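Local coordinates for centrosomal protein 120 (Oreochromis niloticus, PDB 6EWH), which is a centrosomal protein that probably acts in centriole and cilium formation, this piece being its second C2 domain (C2B), at residues Glu74-His77 with Asp83-Pro86; Phe61-Tyr64 with Asn69-Thr72; Arg156-Leu161 with Pro165-Pro170. The protein carries 1 engineered substitution. All coordinates share one frame; numbering follows the deposited sequence.

Interaction 1 (Glu74-His77 with Asp83-Pro86); sequences EPFH and DFEP
Phe76 and Phe84 lie side by side and point the same way, and the second ring puts one corner over the first. Phe84 CD2 sits 3.5 Å above the plane of the Phe76 ring, over its centre, and comes within 3.6 Å of Phe76 CE1. With centroids 4.8 Å apart and planes at 48°, the rings meet obliquely. In both residues CG stands between the backbone N and the carbonyl carbon (chi1 63° in Phe76), which brings the rings up over the same part of the domain. This side is tightly packed: Phe76 is buried, with Phe84 CD2 over its ring, and Phe62 packs edge-to-face with Phe84. A hydrogen bond to Phe60 ties down the Phe76 backbone.

The other side is loose and wet. Asp83 reaches across obliquely, with OD1 3.6 Å from Phe76 CB; its polar link to the facing segment, however, runs through a water. That water accepts from His77 N at 2.7 Å and donates a weak bond to Asp83 OD1 at 2.6 Å. The exposed imidazole of His77 plays no part in this bridge, its ND1 being bonded to Ser58 O.

Cutting Phe76 back to an alanine is likely to open a gap under Phe84 CD2 and let the Phe84 ring turn more freely. Two parts of one loop with no direct hydrogen bond between them are thus joined by apolar packing within and by a water on the solvent side, where the Asp83 carboxylate can probably keep its charge at little cost.

Interaction 2 (Phe61-Tyr64 with Asn69-Thr72); sequences FFYY and NDIT
Tyr64 and Ile71 face each other as an antiparallel hydrogen-bonded pair, with Tyr64 N giving to Ile71 O at 3.0 Å and Ile71 N to Tyr64 O at 2.9 Å. Weaker CA-H...O contacts flank this ring of bonds: Tyr63 CA lies 3.2 Å from Ile71 O, and Thr72 CA approaches Phe62 O equally closely. Tyr63 and Thr72 form the next, non-hydrogen-bonded pair.

A third hydrogen bond joins side chains. Tyr63 OH donates to Asp70 OD1 at 2.6 Å, meeting the oxygen from above the carboxylate, 45° out of its plane. CG of Tyr63 is anti to the backbone N (chi1 162°), which sends the phenol along the neighbouring strand until Asp70 CB lies at the ring's edge, in its plane.

The two strands, 60-66 and 69-72, make a beta hairpin, and 69-72 is the outermost strand on its side of the four-stranded antiparallel sheet of this C2 domain. On the other flank, strand 110-116 pairs with Phe61 and Tyr63.

Apolar contacts occupy both faces of the hairpin. On the face of Tyr64, Ile71 CG2, in one of two modelled conformers, makes a CH-pi contact 4.1 Å from the ring centroid and 27° off its normal; Ala89 of strand 87-95 touches both residues there. On the face of Tyr63, the methyl CG2 of Thr72 reaches Phe61 CE2 at 4.0 Å.

Interaction 3 (Arg156-Leu161 with Pro165-Pro170); sequences RVKQTL and PTDLQP
The long loop that links the neighbouring antiparallel strands 143-150 and 171-180 doubles back on itself, and its two arms meet where Lys158 approaches Asp167 and Gln169. Lys158 and Asp167 come from opposite directions, each with CG anti to its backbone N (chi1 -177° in the lysine), which points the two side chains at each other across the loop. The lysine chain then bends at its last two torsions, chi3 and chi4, turning the ammonium group toward both Asp167 and Gln169.

The ion pair is long: Lys158 NZ stands 3.7 Å from Asp167 OD2. Asp167 OD1 is 3.9 Å from Lys158 NZ, so the amine faces the carboxylate as a whole instead of gripping one atom. Gln169 crosses the end of the lysine obliquely, and its amide oxygen OE1 lies 3.7 Å from Lys158 NZ and 3.8 Å from Lys158 CE. Gln169 was modelled in two conformers, so this second approach holds for one of them.

Water fills in where direct contact is slack. One molecule accepts from Lys158 NZ at 3.3 Å and is hydrogen-bonded to Thr160 OG1 at 3.0 Å. It also lies next to Asp167 OD2, but so close that the details of that bond are doubtful. The attraction is probably softened by solvent, since Lys158, Thr160 and Asp167 are all exposed.

Nearer the strands the loop is held more firmly. The Pro170 backbone is hydrogen-bonded to Leu151, its ring packs on Leu46, and Leu168 O accepts from Gln45 NE2. The contact as a whole is a surface ion pair with a water alongside, spanning the two arms of a strand-connecting loop at the end of a C2 beta sandwich.

Followed from the N terminus, the three contacts come in series, none nesting within or crossing another. Interaction 2 closes first, across the turn between strands 60-66 and 69-72. Interaction 1 comes next, closing a short excursion of the loop that leads from strand 69-72 to strand 87-95, and so lies on the path from one sheet to the other. These two touch: Phe62 of the hairpin packs against both Phe76 and Phe84, making a continuous aromatic cluster. Interaction 3 closes last and stands apart in the loop between strands 143-150 and 171-180, its centre 24 Å from that of interaction 1 and 26 Å from that of interaction 2.

Interaction 1 (Glu74-His77 with Asp83-Pro86)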
ATOM      1  N   GLU A  74     -11.705  -2.332   3.901  1.00 23.87           N
ATOM      2  CA  GLU A  74     -12.949  -2.855   4.458  1.00 25.64           C
ATOM      3  C   GLU A  74     -12.668  -3.630   5.739  1.00 27.39           C
ATOM      4  O   GLU A  74     -11.834  -4.538   5.740  1.00 27.19           O
ATOM      5  CB  GLU A  74     -13.597  -3.772   3.430  1.00 26.22           C
ATOM      6  CG  GLU A  74     -14.852  -4.467   3.914  1.00 31.44           C
ATOM      7  CD  GLU A  74     -16.106  -3.692   3.568  1.00 43.35           C
ATOM      8  OE1 GLU A  74     -16.011  -2.468   3.345  1.00 38.15           O
ATOM      9  OE2 GLU A  74     -17.186  -4.319   3.500  1.00 48.86           O
ATOM     10  N   PRO A  75     -13.344  -3.318   6.837  1.00 24.81           N
ATOM     11  CA  PRO A  75     -13.040  -3.999   8.100  1.00 27.16           C
ATOM     12  C   PRO A  75     -13.319  -5.497   8.033  1.00 28.66           C
ATOM     13  O   PRO A  75     -14.215  -5.952   7.318  1.00 30.98           O
ATOM     14  CB  PRO A  75     -13.973  -3.307   9.096  1.00 33.28           C
ATOM     15  CG  PRO A  75     -14.203  -1.950   8.502  1.00 37.10           C
ATOM     16  CD  PRO A  75     -14.238  -2.163   7.020  1.00 30.39           C
ATOM     17  N   PHE A  76     -12.518  -6.263   8.770  1.00 28.27           N
ATOM     18  CA  PHE A  76     -12.698  -7.707   8.889  1.00 28.42           C
ATOM     19  C   PHE A  76     -12.472  -8.149  10.329  1.00 28.50           C
ATOM     20  O   PHE A  76     -11.777  -7.490  11.106  1.00 31.59           O
ATOM     21  CB  PHE A  76     -11.812  -8.490   7.897  1.00 28.14           C
ATOM     22  CG  PHE A  76     -10.326  -8.312   8.116  1.00 27.71           C
ATOM     23  CD1 PHE A  76      -9.674  -7.183   7.656  1.00 26.86           C
ATOM     24  CD2 PHE A  76      -9.588  -9.295   8.752  1.00 27.35           C
ATOM     25  CE1 PHE A  76      -8.309  -7.029   7.851  1.00 28.07           C
ATOM     26  CE2 PHE A  76      -8.220  -9.147   8.945  1.00 30.26           C
ATOM     27  CZ  PHE A  76      -7.585  -8.018   8.491  1.00 25.59           C
ATOM     28  N   HIS A  77     -13.065  -9.294  10.685  1.00 30.28           N
ATOM     29  CA  HIS A  77     -13.014  -9.780  12.056  1.00 36.24           C
ATOM     30  C   HIS A  77     -12.065 -10.952  12.248  1.00 37.64           C
ATOM     31  O   HIS A  77     -11.462 -11.080  13.316  1.00 38.39           O
ATOM     32  CB  HIS A  77     -14.421 -10.185  12.519  1.00 45.90           C
ATOM     33  CG  HIS A  77     -14.450 -10.902  13.836  1.00 59.85           C
ATOM     34  ND1 HIS A  77     -13.968 -10.345  15.001  1.00 63.05           N
ATOM     35  CD2 HIS A  77     -14.918 -12.128  14.171  1.00 65.23           C
ATOM     36  CE1 HIS A  77     -14.132 -11.199  15.996  1.00 66.82           C
ATOM     37  NE2 HIS A  77     -14.706 -12.289  15.520  1.00 65.13           N
ATOM     38  N   ASP A  83     -10.331 -13.087   6.142  1.00 28.75           N
ATOM     39  CA  ASP A  83     -11.392 -13.269   5.167  1.00 33.75           C
ATOM     40  C   ASP A  83     -11.704 -12.002   4.390  1.00 33.63           C
ATOM     41  O   ASP A  83     -12.686 -11.984   3.640  1.00 32.30           O
ATOM     42  CB  ASP A  83     -12.656 -13.817   5.836  1.00 46.16           C
ATOM     43  CG  ASP A  83     -13.117 -12.969   7.006  1.00 60.89           C
ATOM     44  OD1 ASP A  83     -12.455 -11.961   7.330  1.00 62.91           O
ATOM     45  OD2 ASP A  83     -14.150 -13.320   7.615  1.00 72.47           O
ATOM     46  N   PHE A  84     -10.902 -10.947   4.533  1.00 25.25           N
ATOM     47  CA  PHE A  84     -11.121  -9.776   3.698  1.00 23.07           C
ATOM     48  C   PHE A  84     -10.910 -10.122   2.227  1.00 23.46           C
ATOM     49  O   PHE A  84     -10.157 -11.038   1.878  1.00 26.30           O
ATOM     50  CB  PHE A  84     -10.225  -8.593   4.131  1.00 23.87           C
ATOM     51  CG  PHE A  84      -8.735  -8.820   3.967  1.00 21.92           C
ATOM     52  CD1 PHE A  84      -8.112  -8.504   2.767  1.00 24.90           C
ATOM     53  CD2 PHE A  84      -7.953  -9.247   5.042  1.00 22.92           C
ATOM     54  CE1 PHE A  84      -6.731  -8.657   2.613  1.00 22.99           C
ATOM     55  CE2 PHE A  84      -6.564  -9.418   4.889  1.00 22.07           C
ATOM     56  CZ  PHE A  84      -5.960  -9.122   3.681  1.00 22.33           C
ATOM     57  N   GLU A  85     -11.628  -9.400   1.364  1.00 24.09           N
ATOM     58  CA  GLU A  85     -11.499  -9.523  -0.075  0.64 27.11           C
ATOM     59  C   GLU A  85     -10.340  -8.667  -0.580  1.00 23.72           C
ATOM     60  O   GLU A  85     -10.000  -7.648   0.034  1.00 23.44           O
ATOM     61  CB  GLU A  85     -12.778  -9.031  -0.732  0.64 27.36           C
ATOM     62  CG  GLU A  85     -13.965  -9.925  -0.424  0.64 29.57           C
ATOM     63  CD  GLU A  85     -13.912 -11.208  -1.223  0.64 29.97           C
ATOM     64  OE1 GLU A  85     -13.783 -11.119  -2.457  0.64 35.86           O
ATOM     65  OE2 GLU A  85     -13.981 -12.297  -0.618  0.64 40.93           O
ATOM     66  N   PRO A  86      -9.729  -9.045  -1.705  1.00 21.83           N
ATOM     67  CA  PRO A  86      -8.701  -8.179  -2.290  1.00 23.88           C
ATOM     68  C   PRO A  86      -9.318  -6.827  -2.614  1.00 22.42           C
ATOM     69  O   PRO A  86     -10.440  -6.742  -3.118  1.00 23.00           O
ATOM     70  CB  PRO A  86      -8.279  -8.923  -3.565  1.00 25.57           C
ATOM     71  CG  PRO A  86      -8.808 -10.327  -3.409  1.00 31.56           C
ATOM     72  CD  PRO A  86     -10.032 -10.213  -2.558  1.00 26.70           C
TER
HETATM   73  O   HOH W   1     -14.187 -11.128   9.124  1.00 65.65           O

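Interaction 2 (Phe61-Tyr64 with Asn69-Thr72)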
ATOM      1  N   PHE A  61      -8.536  -3.514   9.982  1.00 22.99           N
ATOM      2  CA  PHE A  61      -8.537  -2.948   8.642  1.00 22.22           C
ATOM      3  C   PHE A  61      -7.129  -2.457   8.347  1.00 23.03           C
ATOM      4  O   PHE A  61      -6.291  -2.338   9.246  1.00 23.07           O
ATOM      5  CB  PHE A  61      -9.544  -1.795   8.510  1.00 25.37           C
ATOM      6  CG  PHE A  61      -9.267  -0.640   9.438  1.00 25.94           C
ATOM      7  CD1 PHE A  61      -9.749  -0.653  10.740  1.00 28.85           C
ATOM      8  CD2 PHE A  61      -8.518   0.446   9.007  1.00 25.70           C
ATOM      9  CE1 PHE A  61      -9.484   0.404  11.606  1.00 27.30           C
ATOM     10  CE2 PHE A  61      -8.247   1.508   9.867  1.00 24.81           C
ATOM     11  CZ  PHE A  61      -8.729   1.480  11.166  1.00 25.64           C
ATOM     12  N   PHE A  62      -6.871  -2.184   7.077  1.00 20.89           N
ATOM     13  CA  PHE A  62      -5.588  -1.622   6.673  1.00 23.38           C
ATOM     14  C   PHE A  62      -5.709  -0.132   6.404  1.00 21.48           C
ATOM     15  O   PHE A  62      -6.725   0.348   5.888  1.00 23.76           O
ATOM     16  CB  PHE A  62      -5.020  -2.351   5.451  1.00 23.17           C
ATOM     17  CG  PHE A  62      -4.817  -3.815   5.699  1.00 21.41           C
ATOM     18  CD1 PHE A  62      -3.718  -4.262   6.420  1.00 21.66           C
ATOM     19  CD2 PHE A  62      -5.755  -4.736   5.260  1.00 23.93           C
ATOM     20  CE1 PHE A  62      -3.550  -5.616   6.683  1.00 27.22           C
ATOM     21  CE2 PHE A  62      -5.594  -6.086   5.515  1.00 25.91           C
ATOM     22  CZ  PHE A  62      -4.490  -6.530   6.226  1.00 25.39           C
ATOM     23  N   TYR A  63      -4.653   0.601   6.767  1.00 21.43           N
ATOM     24  CA  TYR A  63      -4.571   2.030   6.523  1.00 22.47           C
ATOM     25  C   TYR A  63      -3.272   2.348   5.806  1.00 23.35           C
ATOM     26  O   TYR A  63      -2.214   1.805   6.148  1.00 23.35           O
ATOM     27  CB  TYR A  63      -4.609   2.843   7.837  1.00 25.07           C
ATOM     28  CG  TYR A  63      -4.086   4.242   7.627  1.00 23.95           C
ATOM     29  CD1 TYR A  63      -4.903   5.224   7.079  1.00 27.60           C
ATOM     30  CD2 TYR A  63      -2.760   4.570   7.918  1.00 24.30           C
ATOM     31  CE1 TYR A  63      -4.435   6.497   6.838  1.00 29.90           C
ATOM     32  CE2 TYR A  63      -2.281   5.852   7.668  1.00 24.23           C
ATOM     33  CZ  TYR A  63      -3.126   6.807   7.136  1.00 29.17           C
ATOM     34  OH  TYR A  63      -2.676   8.083   6.896  1.00 34.25           O
ATOM     35  N   TYR A  64      -3.337   3.261   4.840  1.00 23.05           N
ATOM     36  CA  TYR A  64      -2.125   3.853   4.300  1.00 24.46           C
ATOM     37  C   TYR A  64      -2.444   5.205   3.700  1.00 23.11           C
ATOM     38  O   TYR A  64      -3.597   5.511   3.383  1.00 25.17           O
ATOM     39  CB  TYR A  64      -1.437   2.956   3.271  1.00 23.41           C
ATOM     40  CG  TYR A  64      -2.323   2.477   2.149  1.00 22.27           C
ATOM     41  CD1 TYR A  64      -3.051   1.306   2.285  1.00 23.08           C
ATOM     42  CD2 TYR A  64      -2.398   3.172   0.945  1.00 26.52           C
ATOM     43  CE1 TYR A  64      -3.865   0.847   1.246  1.00 23.19           C
ATOM     44  CE2 TYR A  64      -3.181   2.719  -0.085  1.00 22.63           C
ATOM     45  CZ  TYR A  64      -3.912   1.564   0.061  1.00 22.64           C
ATOM     46  OH  TYR A  64      -4.712   1.114  -0.963  1.00 23.41           O
ATOM     47  N   ASN A  69      -3.418  11.005   0.460  1.00 26.45           N
ATOM     48  CA  ASN A  69      -4.804  10.589   0.633  1.00 26.83           C
ATOM     49  C   ASN A  69      -4.877   9.480   1.674  1.00 27.51           C
ATOM     50  O   ASN A  69      -4.215   8.451   1.526  1.00 29.32           O
ATOM     51  CB  ASN A  69      -5.360  10.062  -0.687  1.00 27.71           C
ATOM     52  CG  ASN A  69      -5.437  11.133  -1.746  1.00 27.90           C
ATOM     53  OD1 ASN A  69      -6.373  11.929  -1.755  1.00 33.01           O
ATOM     54  ND2 ASN A  69      -4.441  11.179  -2.625  1.00 29.26           N
ATOM     55  N   ASP A  70      -5.695   9.681   2.708  1.00 28.46           N
ATOM     56  CA  ASP A  70      -5.865   8.661   3.740  1.00 26.70           C
ATOM     57  C   ASP A  70      -6.802   7.583   3.215  1.00 28.08           C
ATOM     58  O   ASP A  70      -7.927   7.882   2.801  1.00 30.34           O
ATOM     59  CB  ASP A  70      -6.439   9.267   5.021  1.00 30.09           C
ATOM     60  CG  ASP A  70      -5.433  10.135   5.762  1.00 35.43           C
ATOM     61  OD1 ASP A  70      -4.219   9.853   5.695  1.00 33.85           O
ATOM     62  OD2 ASP A  70      -5.863  11.111   6.410  1.00 41.35           O
ATOM     63  N   ILE A  71      -6.335   6.338   3.221  1.00 24.04           N
ATOM     64  CA  ILE A  71      -7.084   5.214   2.682  0.63 22.75           C
ATOM     65  C   ILE A  71      -7.245   4.161   3.770  1.00 24.67           C
ATOM     66  O   ILE A  71      -6.274   3.783   4.430  1.00 24.15           O
ATOM     67  CB  ILE A  71      -6.399   4.657   1.421  0.63 25.13           C
ATOM     68  CG1 ILE A  71      -6.458   5.720   0.313  0.63 27.83           C
ATOM     69  CG2 ILE A  71      -7.034   3.329   0.995  0.63 26.51           C
ATOM     70  CD1 ILE A  71      -5.554   5.466  -0.857  0.63 27.93           C
ATOM     71  N   THR A  72      -8.476   3.698   3.961  1.00 24.12           N
ATOM     72  CA  THR A  72      -8.754   2.584   4.853  1.00 24.35           C
ATOM     73  C   THR A  72      -9.464   1.492   4.072  1.00 28.14           C
ATOM     74  O   THR A  72     -10.293   1.772   3.199  1.00 28.88           O
ATOM     75  CB  THR A  72      -9.622   2.973   6.056  1.00 25.52           C
ATOM     76  OG1 THR A  72     -10.898   3.437   5.604  1.00 32.83           O
ATOM     77  CG2 THR A  72      -8.945   4.064   6.892  1.00 29.56           C
TER

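Interaction 3 (Arg156-Leu161 with Pro165-Pro170)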
ATOM      1  N   ARG A 156       9.696  -2.652  20.729  1.00 35.38           N
ATOM      2  CA  ARG A 156      11.145  -2.785  20.630  1.00 45.52           C
ATOM      3  C   ARG A 156      11.556  -4.252  20.573  1.00 43.78           C
ATOM      4  O   ARG A 156      12.402  -4.636  19.759  1.00 47.70           O
ATOM      5  CB  ARG A 156      11.811  -2.076  21.812  1.00 60.68           C
ATOM      6  CG  ARG A 156      11.507  -0.584  21.879  1.00 78.20           C
ATOM      7  CD  ARG A 156      11.610  -0.040  23.301  1.00 90.19           C
ATOM      8  NE  ARG A 156      12.965  -0.125  23.843  1.00 97.47           N
ATOM      9  CZ  ARG A 156      13.328   0.365  25.025  1.00100.92           C
ATOM     10  NH1 ARG A 156      12.438   0.983  25.791  1.00 99.71           N
ATOM     11  NH2 ARG A 156      14.582   0.244  25.440  1.00102.78           N
ATOM     12  N   VAL A 157      10.960  -5.086  21.417  1.00 35.49           N
ATOM     13  CA  VAL A 157      11.345  -6.486  21.545  1.00 34.89           C
ATOM     14  C   VAL A 157      10.223  -7.344  20.982  1.00 33.86           C
ATOM     15  O   VAL A 157       9.046  -7.122  21.296  1.00 39.43           O
ATOM     16  CB  VAL A 157      11.613  -6.847  23.013  1.00 31.18           C
ATOM     17  CG1 VAL A 157      11.930  -8.333  23.144  1.00 38.94           C
ATOM     18  CG2 VAL A 157      12.760  -5.999  23.572  1.00 32.80           C
ATOM     19  N   LYS A 158      10.574  -8.307  20.141  1.00 28.18           N
ATOM     20  CA  LYS A 158       9.614  -9.304  19.674  1.00 27.33           C
ATOM     21  C   LYS A 158       9.902 -10.604  20.404  1.00 28.20           C
ATOM     22  O   LYS A 158      11.039 -11.072  20.398  1.00 29.24           O
ATOM     23  CB  LYS A 158       9.747  -9.541  18.177  1.00 27.14           C
ATOM     24  CG  LYS A 158       8.722 -10.519  17.640  1.00 33.72           C
ATOM     25  CD  LYS A 158       8.686 -10.470  16.133  1.00 46.35           C
ATOM     26  CE  LYS A 158       9.701 -11.408  15.525  1.00 59.69           C
ATOM     27  NZ  LYS A 158       9.081 -12.718  15.174  1.00 72.24           N
ATOM     28  N   GLN A 159       8.891 -11.178  21.049  1.00 27.92           N
ATOM     29  CA  GLN A 159       9.081 -12.428  21.761  1.00 28.79           C
ATOM     30  C   GLN A 159       8.333 -13.540  21.037  1.00 28.23           C
ATOM     31  O   GLN A 159       7.213 -13.335  20.549  1.00 32.21           O
ATOM     32  CB  GLN A 159       8.713 -12.292  23.241  1.00 38.38           C
ATOM     33  CG  GLN A 159       9.792 -11.498  24.006  1.00 49.63           C
ATOM     34  CD  GLN A 159       9.452 -11.205  25.458  1.00 54.13           C
ATOM     35  OE1 GLN A 159       8.599 -10.368  25.751  1.00 68.82           O
ATOM     36  NE2 GLN A 159      10.130 -11.883  26.374  1.00 59.22           N
ATOM     37  N   THR A 160       8.988 -14.696  20.895  1.00 29.08           N
ATOM     38  CA  THR A 160       8.431 -15.813  20.134  1.00 29.86           C
ATOM     39  C   THR A 160       8.472 -17.053  21.007  1.00 30.88           C
ATOM     40  O   THR A 160       9.549 -17.468  21.455  1.00 31.11           O
ATOM     41  CB  THR A 160       9.195 -16.070  18.832  1.00 28.92           C
ATOM     42  OG1 THR A 160       9.214 -14.885  18.026  1.00 33.86           O
ATOM     43  CG2 THR A 160       8.517 -17.199  18.052  1.00 33.62           C
ATOM     44  N   LEU A 161       7.304 -17.633  21.256  1.00 31.39           N
ATOM     45  CA  LEU A 161       7.145 -18.765  22.162  0.69 30.45           C
ATOM     46  C   LEU A 161       6.068 -19.676  21.586  1.00 40.08           C
ATOM     47  O   LEU A 161       4.913 -19.252  21.485  1.00 43.41           O
ATOM     48  CB  LEU A 161       6.682 -18.260  23.528  0.69 33.15           C
ATOM     49  CG  LEU A 161       6.437 -19.293  24.627  0.69 40.04           C
ATOM     50  CD1 LEU A 161       7.757 -19.880  25.061  0.69 36.90           C
ATOM     51  CD2 LEU A 161       5.710 -18.661  25.809  0.69 41.08           C
ATOM     52  N   PRO A 165      12.730 -23.536  14.448  1.00 37.17           N
ATOM     53  CA  PRO A 165      13.814 -23.280  13.491  1.00 40.90           C
ATOM     54  C   PRO A 165      13.386 -22.375  12.365  1.00 44.06           C
ATOM     55  O   PRO A 165      14.218 -21.650  11.809  1.00 49.47           O
ATOM     56  CB  PRO A 165      14.170 -24.683  12.978  1.00 44.40           C
ATOM     57  CG  PRO A 165      13.774 -25.587  14.078  1.00 44.98           C
ATOM     58  CD  PRO A 165      12.544 -24.981  14.684  1.00 37.18           C
ATOM     59  N   THR A 166      12.113 -22.421  12.000  1.00 38.70           N
ATOM     60  CA  THR A 166      11.538 -21.515  11.022  1.00 51.61           C
ATOM     61  C   THR A 166      10.652 -20.516  11.747  1.00 50.44           C
ATOM     62  O   THR A 166      10.250 -20.723  12.897  1.00 41.55           O
ATOM     63  CB  THR A 166      10.740 -22.282   9.968  1.00 57.98           C
ATOM     64  OG1 THR A 166       9.662 -22.983  10.599  1.00 64.76           O
ATOM     65  CG2 THR A 166      11.640 -23.281   9.252  1.00 65.13           C
ATOM     66  N   ASP A 167      10.359 -19.417  11.066  1.00 47.52           N
ATOM     67  CA  ASP A 167       9.752 -18.257  11.706  1.00 48.27           C
ATOM     68  C   ASP A 167       8.744 -17.671  10.715  1.00 47.64           C
ATOM     69  O   ASP A 167       9.008 -16.671  10.041  1.00 54.27           O
ATOM     70  CB  ASP A 167      10.830 -17.246  12.110  1.00 54.02           C
ATOM     71  CG  ASP A 167      10.302 -16.148  13.015  1.00 59.47           C
ATOM     72  OD1 ASP A 167       9.089 -16.154  13.330  1.00 55.15           O
ATOM     73  OD2 ASP A 167      11.106 -15.280  13.416  1.00 62.06           O
ATOM     74  N   LEU A 168       7.582 -18.316  10.611  1.00 36.01           N
ATOM     75  CA  LEU A 168       6.495 -17.794   9.783  1.00 40.04           C
ATOM     76  C   LEU A 168       5.996 -16.499  10.413  1.00 39.45           C
ATOM     77  O   LEU A 168       5.502 -16.503  11.545  1.00 50.09           O
ATOM     78  CB  LEU A 168       5.372 -18.825   9.692  1.00 47.46           C
ATOM     79  CG  LEU A 168       5.750 -20.206   9.138  1.00 55.74           C
ATOM     80  CD1 LEU A 168       4.549 -21.144   9.130  1.00 58.68           C
ATOM     81  CD2 LEU A 168       6.348 -20.082   7.746  1.00 54.69           C
ATOM     82  N   GLN A 169       6.131 -15.389   9.702  1.00 30.87           N
ATOM     83  CA  GLN A 169       5.841 -14.078  10.255  0.51 30.05           C
ATOM     84  C   GLN A 169       4.592 -13.485   9.618  1.00 27.78           C
ATOM     85  O   GLN A 169       4.100 -13.988   8.599  1.00 30.60           O
ATOM     86  CB  GLN A 169       7.054 -13.139  10.092  0.51 34.29           C
ATOM     87  CG  GLN A 169       7.984 -13.171  11.327  0.51 41.29           C
ATOM     88  CD  GLN A 169       8.928 -11.969  11.454  0.51 40.39           C
ATOM     89  OE1 GLN A 169       8.555 -10.912  11.973  0.51 30.85           O
ATOM     90  NE2 GLN A 169      10.169 -12.148  11.017  0.51 48.53           N
ATOM     91  N   PRO A 170       4.015 -12.445  10.225  1.00 30.21           N
ATOM     92  CA  PRO A 170       2.828 -11.818   9.634  1.00 26.18           C
ATOM     93  C   PRO A 170       3.162 -11.235   8.275  1.00 30.87           C
ATOM     94  O   PRO A 170       4.127 -10.489   8.116  1.00 27.22           O
ATOM     95  CB  PRO A 170       2.469 -10.713  10.630  1.00 26.01           C
ATOM     96  CG  PRO A 170       3.158 -11.049  11.867  1.00 32.46           C
ATOM     97  CD  PRO A 170       4.393 -11.771  11.483  1.00 33.39           C
TER
HETATM   98  O   HOH W   2      11.248 -15.053  15.819  1.00 40.96           O